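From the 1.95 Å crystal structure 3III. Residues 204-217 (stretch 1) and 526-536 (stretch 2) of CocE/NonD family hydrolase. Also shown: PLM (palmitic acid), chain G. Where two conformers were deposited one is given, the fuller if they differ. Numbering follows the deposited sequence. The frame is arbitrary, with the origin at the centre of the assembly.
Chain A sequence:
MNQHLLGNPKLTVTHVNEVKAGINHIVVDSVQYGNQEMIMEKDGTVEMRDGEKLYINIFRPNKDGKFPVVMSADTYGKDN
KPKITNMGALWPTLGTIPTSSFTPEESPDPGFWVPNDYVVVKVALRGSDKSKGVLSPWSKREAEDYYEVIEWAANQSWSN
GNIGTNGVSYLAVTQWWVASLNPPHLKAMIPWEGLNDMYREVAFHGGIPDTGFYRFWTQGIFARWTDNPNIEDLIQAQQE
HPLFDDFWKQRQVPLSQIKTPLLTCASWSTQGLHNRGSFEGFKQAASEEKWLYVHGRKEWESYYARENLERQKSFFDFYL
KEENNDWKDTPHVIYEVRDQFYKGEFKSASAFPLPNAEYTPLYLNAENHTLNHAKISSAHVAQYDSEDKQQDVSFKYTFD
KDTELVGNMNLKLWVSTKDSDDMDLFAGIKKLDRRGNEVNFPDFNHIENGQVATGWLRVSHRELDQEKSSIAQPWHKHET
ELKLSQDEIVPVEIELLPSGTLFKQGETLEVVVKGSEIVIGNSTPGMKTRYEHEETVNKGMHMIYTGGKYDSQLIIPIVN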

ATOM      1  N   PHE A 204       8.813  -4.502   9.250  1.00  9.51           N
ATOM      2  CA  PHE A 204       8.432  -4.416  10.642  1.00  8.72           C
ATOM      3  C   PHE A 204       7.212  -3.539  10.761  1.00  9.22           C
ATOM      4  O   PHE A 204       7.027  -2.574  10.033  1.00  9.60           O
ATOM      5  N   HIS A 205       6.366  -3.871  11.696  1.00  9.00           N
ATOM      6  CA  HIS A 205       5.275  -2.966  12.050  1.00  9.05           C
ATOM      7  C   HIS A 205       5.505  -2.453  13.442  1.00  8.82           C
ATOM      8  O   HIS A 205       5.511  -3.218  14.384  1.00  8.96           O
ATOM      9  N   GLY A 206       5.733  -1.139  13.570  1.00  8.97           N
ATOM     10  CA  GLY A 206       6.046  -0.605  14.903  1.00  8.33           C
ATOM     11  C   GLY A 206       7.276  -1.221  15.511  1.00  7.87           C
ATOM     12  O   GLY A 206       7.424  -1.266  16.731  1.00  6.16           O
ATOM     13  N   GLY A 207       8.210  -1.673  14.664  1.00  6.36           N
ATOM     14  CA  GLY A 207       9.362  -2.376  15.193  1.00  6.57           C
ATOM     15  C   GLY A 207       9.195  -3.890  15.364  1.00  6.90           C
ATOM     16  O   GLY A 207      10.178  -4.590  15.709  1.00  6.64           O
ATOM     17  N   ILE A 208       7.982  -4.420  15.182  1.00  6.86           N
ATOM     18  CA  ILE A 208       7.756  -5.884  15.376  1.00  7.21           C
ATOM     19  C   ILE A 208       7.939  -6.520  13.978  1.00  8.04           C
ATOM     20  O   ILE A 208       7.188  -6.161  13.061  1.00  7.86           O
ATOM     21  N   PRO A 209       8.855  -7.499  13.816  1.00  7.93           N
ATOM     22  CA  PRO A 209       9.117  -8.086  12.513  1.00  8.21           C
ATOM     23  C   PRO A 209       7.946  -8.857  11.926  1.00  8.03           C
ATOM     24  O   PRO A 209       7.283  -9.609  12.631  1.00  7.99           O
ATOM     25  N   ASP A 210       7.689  -8.636  10.644  1.00  7.32           N
ATOM     26  CA  ASP A 210       6.662  -9.371   9.925  1.00  7.32           C
ATOM     27  C   ASP A 210       7.268 -10.731   9.602  1.00  7.61           C
ATOM     28  O   ASP A 210       8.210 -10.844   8.818  1.00  7.99           O
ATOM     29  N   THR A 211       6.700 -11.762  10.176  1.00  8.39           N
ATOM     30  CA  THR A 211       7.150 -13.131   9.937  1.00  8.26           C
ATOM     31  C   THR A 211       6.266 -13.845   8.879  1.00  9.84           C
ATOM     32  O   THR A 211       6.466 -15.046   8.532  1.00 10.73           O
ATOM     33  N   GLY A 212       5.312 -13.105   8.357  1.00  9.02           N
ATOM     34  CA  GLY A 212       4.415 -13.636   7.364  1.00 10.23           C
ATOM     35  C   GLY A 212       4.676 -13.129   5.977  1.00  9.34           C
ATOM     36  O   GLY A 212       5.697 -13.506   5.355  1.00 10.23           O
ATOM     37  N   PHE A 213       3.799 -12.244   5.507  1.00  9.63           N
ATOM     38  CA  PHE A 213       3.883 -11.708   4.151  1.00  9.69           C
ATOM     39  C   PHE A 213       5.293 -11.282   3.683  1.00  9.59           C
ATOM     40  O   PHE A 213       5.738 -11.680   2.596  1.00  8.72           O
ATOM     41  N   TYR A 214       6.000 -10.527   4.526  1.00  9.65           N
ATOM     42  CA  TYR A 214       7.365 -10.074   4.175  1.00  8.33           C
ATOM     43  C   TYR A 214       8.271 -11.207   3.724  1.00  8.34           C
ATOM     44  O   TYR A 214       9.015 -11.095   2.713  1.00  9.35           O
ATOM     45  N   ARG A 215       8.248 -12.274   4.490  1.00  8.53           N
ATOM     46  CA  ARG A 215       9.054 -13.442   4.224  1.00  9.05           C
ATOM     47  C   ARG A 215       8.516 -14.237   3.051  1.00 10.23           C
ATOM     48  O   ARG A 215       9.271 -14.693   2.215  1.00 11.58           O
ATOM     49  N   PHE A 216       7.208 -14.360   2.953  1.00 11.09           N
ATOM     50  CA  PHE A 216       6.563 -15.017   1.808  1.00 12.02           C
ATOM     51  C   PHE A 216       6.930 -14.314   0.473  1.00 11.74           C
ATOM     52  O   PHE A 216       7.305 -14.950  -0.548  1.00 12.42           O
ATOM     53  N   TRP A 217       6.907 -12.998   0.535  1.00 11.16           N
ATOM     54  CA  TRP A 217       7.185 -12.138  -0.602  1.00 11.48           C
ATOM     55  C   TRP A 217       8.648 -12.301  -0.984  1.00 12.73           C
ATOM     56  O   TRP A 217       8.994 -12.491  -2.169  1.00 11.01           O
ATOM     57  N   GLY A 526      -2.595 -22.114   4.616  1.00 18.47           N
ATOM     58  CA  GLY A 526      -1.361 -22.722   4.124  1.00 18.50           C
ATOM     59  C   GLY A 526      -0.351 -21.851   3.373  1.00 17.98           C
ATOM     60  O   GLY A 526       0.735 -22.336   3.014  1.00 17.82           O
HETATM   61  N   MSE A 527      -0.707 -20.585   3.141  0.70 17.07           N
HETATM   62  CA  MSE A 527       0.138 -19.651   2.425  0.70 17.19           C
HETATM   63  C   MSE A 527       0.108 -18.307   3.100  0.70 15.46           C
HETATM   64  O   MSE A 527      -0.966 -17.786   3.397  0.70 13.92           O
ATOM     65  N   LYS A 528       1.297 -17.757   3.348  1.00 14.06           N
ATOM     66  CA  LYS A 528       1.434 -16.582   4.205  1.00 12.85           C
ATOM     67  C   LYS A 528       1.241 -15.267   3.441  1.00 11.37           C
ATOM     68  O   LYS A 528       2.145 -14.440   3.360  1.00 10.74           O
ATOM     69  N   THR A 529       0.027 -15.060   2.935  1.00  9.64           N
ATOM     70  CA  THR A 529      -0.267 -13.822   2.196  1.00  9.19           C
ATOM     71  C   THR A 529      -0.520 -12.617   3.103  1.00  8.88           C
ATOM     72  O   THR A 529      -0.403 -11.485   2.650  1.00  7.37           O
ATOM     73  N   ARG A 530      -0.851 -12.870   4.378  1.00  8.17           N
ATOM     74  CA  ARG A 530      -1.067 -11.787   5.330  1.00  7.54           C
ATOM     75  C   ARG A 530       0.179 -11.592   6.192  1.00  7.62           C
ATOM     76  O   ARG A 530       1.017 -12.502   6.328  1.00  6.27           O
ATOM     77  N   TYR A 531       0.336 -10.400   6.780  1.00  7.89           N
ATOM     78  CA  TYR A 531       1.362 -10.236   7.846  1.00  7.72           C
ATOM     79  C   TYR A 531       1.128 -11.278   8.937  1.00  7.83           C
ATOM     80  O   TYR A 531      -0.016 -11.722   9.127  1.00  8.49           O
ATOM     81  N   GLU A 532       2.219 -11.710   9.582  1.00  6.86           N
ATOM     82  CA  GLU A 532       2.184 -12.442  10.845  1.00  7.64           C
ATOM     83  C   GLU A 532       3.265 -11.842  11.754  1.00  6.77           C
ATOM     84  O   GLU A 532       4.201 -11.166  11.269  1.00  6.64           O
ATOM     85  N   HIS A 533       3.130 -12.055  13.053  1.00  6.65           N
ATOM     86  CA  HIS A 533       4.112 -11.550  13.993  1.00  7.01           C
ATOM     87  C   HIS A 533       4.414 -12.620  15.041  1.00  7.00           C
ATOM     88  O   HIS A 533       4.072 -12.478  16.205  1.00  7.33           O
ATOM     89  N   GLU A 534       5.028 -13.706  14.605  1.00  7.77           N
ATOM     90  CA  GLU A 534       5.230 -14.856  15.467  1.00  8.58           C
ATOM     91  C   GLU A 534       6.543 -14.804  16.252  1.00  8.34           C
ATOM     92  O   GLU A 534       6.824 -15.709  17.038  1.00  9.00           O
ATOM     93  N   GLU A 535       7.370 -13.784  16.014  1.00  7.06           N
ATOM     94  CA  GLU A 535       8.575 -13.598  16.813  1.00  8.63           C
ATOM     95  C   GLU A 535       8.368 -12.414  17.753  1.00  9.71           C
ATOM     96  O   GLU A 535       8.554 -11.258  17.359  1.00 10.59           O
ATOM     97  N   THR A 536       7.959 -12.730  18.980  1.00  9.80           N
ATOM     98  CA  THR A 536       7.470 -11.742  19.952  1.00 11.64           C
ATOM     99  C   THR A 536       8.417 -11.671  21.158  1.00 10.52           C
ATOM    100  O   THR A 536       9.016 -12.676  21.518  1.00 10.13           O
TER

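Stretch 2 has no regular secondary structure, yet it packs closely against the segment leading from Ile208 into the helix, with His205 alongside, burying 805 Å² in all. Much of the fit is organised by Asp210. Its CA-to-CB bond points sideways, but the t rotamer (chi1 179°) brings the carboxylate nearer to stretch 2, where OD1 accepts a hydrogen bond from Glu532 N at 3.0 Å. The same OD1 also takes Gly212 N (2.7 Å), while OD2 receives Tyr214 N (2.8 Å), so a single side chain ties the start of the helix to the facing loop. The backbone adds Thr211 N to Glu532 O (2.8 Å) and Phe213 N to Arg530 O (2.9 Å). Gly212, at the N-cap, lies so close that a CB would sit 2.5 Å from Glu532 N and 2.6 Å from Arg530 O.

Thr211 adopts the p rotamer (chi1 63°), which places OG1 where it accepts Glu534 N at 3.0 Å, and leaves CG2 3.8 Å from Glu535 CD. A water bridges the two stretches here, lying 2.6 Å from Thr211 OG1 and donating to Glu532 OE1 at 2.6 Å, with a weak bond to Thr211 O at 3.1 Å.

His205 points toward stretch 2 and His533 sideways; both are in m rotamers, and the end of His533 comes nearer, so that His205 ND1 and His533 NE2 share a hydrogen bond of 2.7 Å. The rings meet rim to rim, as suits a bond made between ring nitrogens; their planes are at 72°. Ile208, also m, points toward stretch 2 and sets CG2 3.8 Å from His533 CD2, while His205 CE1 rests 3.8 Å from Tyr531 CB.

Arg215 leaves the helix sideways, but with chi1 m and chi2 and chi3 both t its extended chain carries the guanidinium to Glu535, which points toward stretch 1. The resulting salt bridge is two-pronged: NH1 of Arg215 donates to OE2 of Glu535 and NH2 of Arg215 to OE1 of Glu535, each at 2.9 Å.

At the other end, Phe216 (chi1 166°, t) points toward stretch 2. Lys528 C lies over one face of its ring, and Phe216 CE1 approaches CG of selenomethionine Met527 at 3.4 Å. The all-t start of the Met527 chain sends SE on to 3.9 Å from PLM C8; Phe216 CZ lies 3.5 Å from PLM C6, so both residues line the palmitic acid. Phe213, likewise t, brings CD1 to 3.1 Å from Thr529 O.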

ATOM      1  CB  PHE A 204       9.534  -3.782  11.532  1.00  8.68           C
ATOM      2  CG  PHE A 204      10.909  -4.434  11.396  1.00  5.82           C
ATOM      3  CD1 PHE A 204      11.368  -5.404  12.327  1.00  4.56           C
ATOM      4  CD2 PHE A 204      11.737  -4.076  10.344  1.00  7.79           C
ATOM      5  CE1 PHE A 204      12.586  -6.028  12.164  1.00  7.18           C
ATOM      6  CE2 PHE A 204      12.977  -4.659  10.221  1.00  8.89           C
ATOM      7  CZ  PHE A 204      13.386  -5.657  11.122  1.00  6.53           C
ATOM      8  CB  HIS A 205       3.947  -3.683  11.956  1.00  9.92           C
ATOM      9  CG  HIS A 205       3.662  -4.190  10.602  1.00 10.16           C
ATOM     10  ND1 HIS A 205       3.711  -5.529  10.295  1.00 12.03           N
ATOM     11  CD2 HIS A 205       3.381  -3.541   9.446  1.00 12.30           C
ATOM     12  CE1 HIS A 205       3.442  -5.685   9.011  1.00 12.25           C
ATOM     13  NE2 HIS A 205       3.226  -4.500   8.478  1.00 11.27           N
ATOM     14  CB  ILE A 208       6.317  -6.199  15.890  1.00  7.08           C
ATOM     15  CG1 ILE A 208       5.938  -5.347  17.102  1.00  5.67           C
ATOM     16  CG2 ILE A 208       6.137  -7.731  16.198  1.00  8.92           C
ATOM     17  CD1 ILE A 208       4.419  -5.526  17.557  1.00  2.00           C
ATOM     18  CB  PRO A 209      10.320  -8.996  12.735  1.00  9.01           C
ATOM     19  CG  PRO A 209      10.388  -9.212  14.155  1.00  9.29           C
ATOM     20  CD  PRO A 209       9.624  -8.137  14.879  1.00  8.30           C
ATOM     21  CB  ASP A 210       6.249  -8.660   8.678  1.00  8.56           C
ATOM     22  CG  ASP A 210       5.154  -9.439   7.851  1.00  9.37           C
ATOM     23  OD1 ASP A 210       4.668 -10.487   8.333  1.00  9.91           O
ATOM     24  OD2 ASP A 210       4.873  -9.042   6.676  1.00 12.61           O
ATOM     25  CB  THR A 211       7.115 -13.911  11.220  1.00  9.21           C
ATOM     26  OG1 THR A 211       5.766 -13.995  11.702  1.00  7.63           O
ATOM     27  CG2 THR A 211       8.045 -13.279  12.244  1.00  7.88           C
ATOM     28  CB  PHE A 213       2.936 -10.543   3.913  1.00  9.73           C
ATOM     29  CG  PHE A 213       3.027 -10.023   2.537  1.00 11.46           C
ATOM     30  CD1 PHE A 213       2.387 -10.671   1.497  1.00 11.27           C
ATOM     31  CD2 PHE A 213       3.799  -8.914   2.261  1.00 11.06           C
ATOM     32  CE1 PHE A 213       2.512 -10.183   0.176  1.00 12.18           C
ATOM     33  CE2 PHE A 213       3.899  -8.412   0.970  1.00 12.88           C
ATOM     34  CZ  PHE A 213       3.255  -9.052  -0.072  1.00  9.25           C
ATOM     35  CB  TYR A 214       8.003  -9.361   5.348  1.00  8.38           C
ATOM     36  CG  TYR A 214       9.439  -8.917   5.097  1.00  7.52           C
ATOM     37  CD1 TYR A 214       9.706  -7.772   4.340  1.00  8.93           C
ATOM     38  CD2 TYR A 214      10.532  -9.668   5.583  1.00  9.97           C
ATOM     39  CE1 TYR A 214      11.023  -7.383   4.104  1.00  9.59           C
ATOM     40  CE2 TYR A 214      11.829  -9.306   5.356  1.00  7.40           C
ATOM     41  CZ  TYR A 214      12.071  -8.117   4.628  1.00  9.12           C
ATOM     42  OH  TYR A 214      13.384  -7.744   4.407  1.00 11.06           O
ATOM     43  CB  ARG A 215       9.199 -14.302   5.477  1.00  9.40           C
ATOM     44  CG  ARG A 215       9.815 -13.565   6.627  1.00  8.16           C
ATOM     45  CD  ARG A 215      10.040 -14.399   7.885  1.00 10.04           C
ATOM     46  NE  ARG A 215      10.681 -13.548   8.897  1.00  9.56           N
ATOM     47  CZ  ARG A 215      11.005 -13.944  10.114  1.00 11.42           C
ATOM     48  NH1 ARG A 215      10.714 -15.169  10.528  1.00  9.26           N
ATOM     49  NH2 ARG A 215      11.625 -13.105  10.926  1.00 11.39           N
ATOM     50  CB  PHE A 216       5.075 -14.940   2.045  1.00 13.45           C
ATOM     51  CG  PHE A 216       4.219 -15.261   0.830  1.00 15.83           C
ATOM     52  CD1 PHE A 216       4.055 -16.580   0.426  1.00 21.96           C
ATOM     53  CD2 PHE A 216       3.530 -14.261   0.152  1.00 21.10           C
ATOM     54  CE1 PHE A 216       3.238 -16.870  -0.665  1.00 20.92           C
ATOM     55  CE2 PHE A 216       2.708 -14.559  -0.901  1.00 21.60           C
ATOM     56  CZ  PHE A 216       2.578 -15.867  -1.307  1.00 19.35           C
ATOM     57  CB  TRP A 217       6.859 -10.699  -0.200  1.00 12.26           C
ATOM     58  CG  TRP A 217       7.318  -9.688  -1.142  1.00 11.39           C
ATOM     59  CD1 TRP A 217       6.775  -9.398  -2.340  1.00 12.26           C
ATOM     60  CD2 TRP A 217       8.437  -8.805  -0.976  1.00  9.77           C
ATOM     61  NE1 TRP A 217       7.495  -8.405  -2.952  1.00 15.80           N
ATOM     62  CE2 TRP A 217       8.522  -8.021  -2.133  1.00 10.43           C
ATOM     63  CE3 TRP A 217       9.383  -8.611   0.030  1.00 11.82           C
ATOM     64  CZ2 TRP A 217       9.493  -7.031  -2.303  1.00 10.46           C
ATOM     65  CZ3 TRP A 217      10.349  -7.613  -0.143  1.00 12.99           C
ATOM     66  CH2 TRP A 217      10.409  -6.862  -1.296  1.00 10.28           C
HETATM   67  CB  MSE A 527      -0.347 -19.505   1.004  0.70 18.37           C
HETATM   68  CG  MSE A 527       0.500 -18.628   0.171  0.70 20.97           C
HETATM   69 SE   MSE A 527      -0.198 -18.629  -1.661  0.70 33.28          SE
HETATM   70  CE  MSE A 527       0.224 -20.512  -2.069  0.70 22.73           C
ATOM     71  CB  LYS A 528       2.779 -16.622   4.971  1.00 12.75           C
ATOM     72  CG  LYS A 528       2.809 -17.737   6.078  1.00 13.92           C
ATOM     73  CD  LYS A 528       4.237 -17.899   6.700  1.00 19.63           C
ATOM     74  CE  LYS A 528       4.258 -18.866   7.956  1.00 21.10           C
ATOM     75  NZ  LYS A 528       5.603 -19.596   8.081  1.00 19.55           N
ATOM     76  CB  THR A 529      -1.501 -13.979   1.259  1.00  9.77           C
ATOM     77  OG1 THR A 529      -2.607 -14.346   2.046  1.00  8.73           O
ATOM     78  CG2 THR A 529      -1.247 -15.022   0.180  1.00  7.13           C
ATOM     79  CB  ARG A 530      -2.307 -12.105   6.135  1.00  7.54           C
ATOM     80  CG  ARG A 530      -2.812 -11.014   7.026  1.00  7.61           C
ATOM     81  CD  ARG A 530      -4.096 -11.417   7.679  1.00 10.00           C
ATOM     82  NE  ARG A 530      -4.520 -10.338   8.541  1.00  8.01           N
ATOM     83  CZ  ARG A 530      -4.838 -10.462   9.820  1.00 10.61           C
ATOM     84  NH1 ARG A 530      -4.886 -11.646  10.403  1.00 13.61           N
ATOM     85  NH2 ARG A 530      -5.113  -9.396  10.514  1.00  8.68           N
ATOM     86  CB  TYR A 531       1.394  -8.790   8.407  1.00  8.08           C
ATOM     87  CG  TYR A 531       0.027  -8.279   8.830  1.00  6.79           C
ATOM     88  CD1 TYR A 531      -0.652  -8.860   9.896  1.00  6.29           C
ATOM     89  CD2 TYR A 531      -0.599  -7.236   8.135  1.00  7.01           C
ATOM     90  CE1 TYR A 531      -1.918  -8.394  10.291  1.00  8.48           C
ATOM     91  CE2 TYR A 531      -1.873  -6.760   8.519  1.00  8.44           C
ATOM     92  CZ  TYR A 531      -2.538  -7.359   9.582  1.00  8.48           C
ATOM     93  OH  TYR A 531      -3.790  -6.831   9.973  1.00 11.44           O
ATOM     94  CB  GLU A 532       2.407 -13.932  10.606  1.00  6.85           C
ATOM     95  CG  GLU A 532       1.286 -14.575   9.819  1.00  9.62           C
ATOM     96  CD  GLU A 532       1.498 -16.063   9.510  1.00 15.84           C
ATOM     97  OE1 GLU A 532       2.429 -16.704  10.032  1.00 17.23           O
ATOM     98  OE2 GLU A 532       0.723 -16.565   8.688  1.00 20.17           O
ATOM     99  CB  HIS A 533       3.605 -10.207  14.606  1.00  6.82           C
ATOM    100  CG  HIS A 533       3.306  -9.149  13.573  1.00  6.69           C
ATOM    101  ND1 HIS A 533       2.042  -8.958  13.047  1.00  8.95           N
ATOM    102  CD2 HIS A 533       4.094  -8.231  12.979  1.00  7.99           C
ATOM    103  CE1 HIS A 533       2.080  -7.993  12.152  1.00  8.94           C
ATOM    104  NE2 HIS A 533       3.312  -7.541  12.081  1.00  7.07           N
ATOM    105  CB  GLU A 534       5.181 -16.146  14.652  1.00  9.76           C
ATOM    106  CG  GLU A 534       3.868 -16.369  13.923  1.00 12.73           C
ATOM    107  CD  GLU A 534       2.787 -16.921  14.785  1.00 20.00           C
ATOM    108  OE1 GLU A 534       3.005 -17.890  15.542  1.00 25.29           O
ATOM    109  OE2 GLU A 534       1.683 -16.390  14.697  1.00 26.51           O
ATOM    110  CB  GLU A 535       9.811 -13.416  15.902  1.00  6.49           C
ATOM    111  CG  GLU A 535      10.188 -14.724  15.234  1.00  8.33           C
ATOM    112  CD  GLU A 535      11.155 -14.579  14.060  1.00  8.88           C
ATOM    113  OE1 GLU A 535      11.731 -13.491  13.845  1.00  9.78           O
ATOM    114  OE2 GLU A 535      11.344 -15.582  13.343  1.00 10.48           O
ATOM    115  CB  THR A 536       6.028 -12.113  20.469  1.00 11.30           C
ATOM    116  OG1 THR A 536       5.553 -11.077  21.308  1.00 15.33           O
ATOM    117  CG2 THR A 536       6.066 -13.400  21.292  1.00 15.23           C
TER
HETATM  118  C1  PLM G 566       2.462  -8.230  -4.493  1.00 22.11           C
HETATM  119  O1  PLM G 566       3.231  -7.356  -4.888  1.00 21.78           O
HETATM  120  O2  PLM G 566       1.386  -7.870  -3.987  1.00 22.36           O
HETATM  121  C2  PLM G 566       2.870  -9.665  -4.604  1.00 22.10           C
HETATM  122  C3  PLM G 566       1.729 -10.622  -4.307  1.00 22.76           C
HETATM  123  C4  PLM G 566       2.030 -12.100  -4.553  1.00 22.59           C
HETATM  124  C5  PLM G 566       0.769 -13.013  -4.535  1.00 23.09           C
HETATM  125  C6  PLM G 566       0.998 -14.505  -4.166  1.00 23.41           C
HETATM  126  C7  PLM G 566       0.432 -15.629  -5.068  1.00 23.78           C
HETATM  127  C8  PLM G 566      -0.912 -16.286  -4.654  1.00 23.33           C
HETATM  128  O   HOH W   1       4.897 -16.331  10.869  1.00 14.44           O